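Local coordinates for Alp7A (PDB 5EC0), which binds ADP and, as an actin-like protein of the bacterial cytoskeleton, probably forms filaments that segregate plasmids in Bacillus subtilis, at residues A[221-224]-A[229-232]. Residues are numbered along the deposited sequence; the frame is centred on the assembly and turned at random.
Sequences VLLP and PPKS
Pro230 turns the CG corner of its ring into the end of strand 218-223, meeting Val221 CG1 at 3.6 Å and, less closely, Leu223 CD2, which stands 4.0 Å from Pro230 CG. Two torsions supply these methyls: in Val221 the branch anti to the backbone N (CG1, chi1 -163°) reaches the proline, while in Leu223 chi1 of -50° brings a side chain that leaves its backbone across the line of approach round to lie beside the ring. Phe236 touches both Val221 and Pro230, extending this apolar patch into the next strand. The end of strand 218-223 here meets the loop leading on to strand 236-239, its antiparallel neighbour and an outermost strand of the five-stranded sheet in the actin-like ATPase fold, with the Val221 side chain about 13 Å from the bound ADP. No direct hydrogen bond joins 221-224 to 229-232; instead one water donates to Leu222 O at 2.9 Å and accepts from Lys231 N at 2.9 Å, bridging the two backbones. Pro224 meets the second segment through CD, 3.3 Å from Pro229 O, and CG, 3.8 Å from Lys231 CG. Bent at chi2 (-83°), the lysine also carries its CE to 3.9 Å from Pro224 CG, and the two side chains cross obliquely.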
ATOM      1  N   VAL A 221      -2.777  -9.679  12.443  1.00 25.06           N
ATOM      2  CA  VAL A 221      -1.621 -10.413  12.944  1.00 28.97           C
ATOM      3  C   VAL A 221      -1.562 -10.360  14.472  1.00 31.15           C
ATOM      4  O   VAL A 221      -1.706  -9.292  15.063  1.00 28.58           O
ATOM      5  CB  VAL A 221      -0.314  -9.851  12.384  1.00 31.25           C
ATOM      6  CG1 VAL A 221       0.805 -10.863  12.571  1.00 23.78           C
ATOM      7  CG2 VAL A 221      -0.482  -9.507  10.920  1.00 40.39           C
ATOM      8  N   LEU A 222      -1.354 -11.502  15.118  1.00 34.67           N
ATOM      9  CA  LEU A 222      -1.244 -11.512  16.581  1.00 30.28           C
ATOM     10  C   LEU A 222       0.231 -11.432  16.989  1.00 27.81           C
ATOM     11  O   LEU A 222       1.002 -12.364  16.752  1.00 32.32           O
ATOM     12  CB  LEU A 222      -1.927 -12.751  17.171  1.00 30.99           C
ATOM     13  CG  LEU A 222      -2.000 -12.881  18.701  1.00 27.80           C
ATOM     14  CD1 LEU A 222      -2.708 -11.673  19.285  1.00 26.82           C
ATOM     15  CD2 LEU A 222      -2.721 -14.172  19.113  1.00 28.42           C
ATOM     16  N   LEU A 223       0.627 -10.296  17.565  1.00 23.13           N
ATOM     17  CA  LEU A 223       2.007 -10.090  18.003  1.00 25.28           C
ATOM     18  C   LEU A 223       2.139 -10.242  19.512  1.00 32.02           C
ATOM     19  O   LEU A 223       1.534  -9.482  20.272  1.00 31.98           O
ATOM     20  CB  LEU A 223       2.521  -8.707  17.589  1.00 21.79           C
ATOM     21  CG  LEU A 223       2.335  -8.304  16.118  1.00 29.07           C
ATOM     22  CD1 LEU A 223       2.873  -6.911  15.870  1.00 28.88           C
ATOM     23  CD2 LEU A 223       2.991  -9.285  15.178  1.00 24.40           C
ATOM     24  N   PRO A 224       2.948 -11.215  19.950  1.00 37.44           N
ATOM     25  CA  PRO A 224       3.223 -11.403  21.376  1.00 34.15           C
ATOM     26  C   PRO A 224       3.879 -10.162  21.973  1.00 40.22           C
ATOM     27  O   PRO A 224       4.564  -9.432  21.252  1.00 35.14           O
ATOM     28  CB  PRO A 224       4.183 -12.605  21.401  1.00 35.41           C
ATOM     29  CG  PRO A 224       3.975 -13.296  20.092  1.00 40.14           C
ATOM     30  CD  PRO A 224       3.654 -12.197  19.114  1.00 40.77           C
ATOM     31  N   PRO A 229       7.857 -11.295  16.864  1.00 32.79           N
ATOM     32  CA  PRO A 229       7.288 -11.980  15.700  1.00 33.71           C
ATOM     33  C   PRO A 229       6.131 -12.905  16.087  1.00 39.11           C
ATOM     34  O   PRO A 229       6.098 -13.414  17.205  1.00 32.84           O
ATOM     35  CB  PRO A 229       8.472 -12.791  15.147  1.00 36.50           C
ATOM     36  CG  PRO A 229       9.686 -12.162  15.710  1.00 36.55           C
ATOM     37  CD  PRO A 229       9.287 -11.614  17.047  1.00 34.79           C
ATOM     38  N   PRO A 230       5.182 -13.108  15.165  1.00 35.38           N
ATOM     39  CA  PRO A 230       4.069 -14.039  15.390  1.00 34.48           C
ATOM     40  C   PRO A 230       4.602 -15.416  15.743  1.00 37.04           C
ATOM     41  O   PRO A 230       5.654 -15.789  15.233  1.00 40.54           O
ATOM     42  CB  PRO A 230       3.339 -14.055  14.042  1.00 31.58           C
ATOM     43  CG  PRO A 230       3.725 -12.752  13.394  1.00 29.95           C
ATOM     44  CD  PRO A 230       5.120 -12.469  13.839  1.00 32.43           C
ATOM     45  N   LYS A 231       3.899 -16.150  16.600  1.00 42.04           N
ATOM     46  CA  LYS A 231       4.380 -17.458  17.059  1.00 45.99           C
ATOM     47  C   LYS A 231       4.227 -18.538  15.991  1.00 49.72           C
ATOM     48  O   LYS A 231       5.105 -19.386  15.825  1.00 54.35           O
ATOM     49  CB  LYS A 231       3.649 -17.883  18.334  1.00 44.04           C
ATOM     50  CG  LYS A 231       3.932 -17.013  19.556  1.00 47.15           C
ATOM     51  CD  LYS A 231       5.227 -17.429  20.252  1.00 50.85           C
ATOM     52  CE  LYS A 231       5.506 -16.600  21.520  1.00 46.82           C
ATOM     53  NZ  LYS A 231       4.678 -16.985  22.716  1.00 43.14           N
ATOM     54  N   SER A 232       3.106 -18.516  15.279  1.00 48.32           N
ATOM     55  CA  SER A 232       2.862 -19.496  14.222  1.00 39.72           C
ATOM     56  C   SER A 232       1.938 -18.972  13.122  1.00 45.35           C
ATOM     57  O   SER A 232       1.467 -17.835  13.150  1.00 46.00           O
ATOM     58  CB  SER A 232       2.255 -20.768  14.801  1.00 42.40           C
ATOM     59  OG  SER A 232       0.904 -20.550  15.174  1.00 44.36           O
TER
HETATM   60  O   HOH W   1       1.531 -15.011  17.792  0.88 27.07           O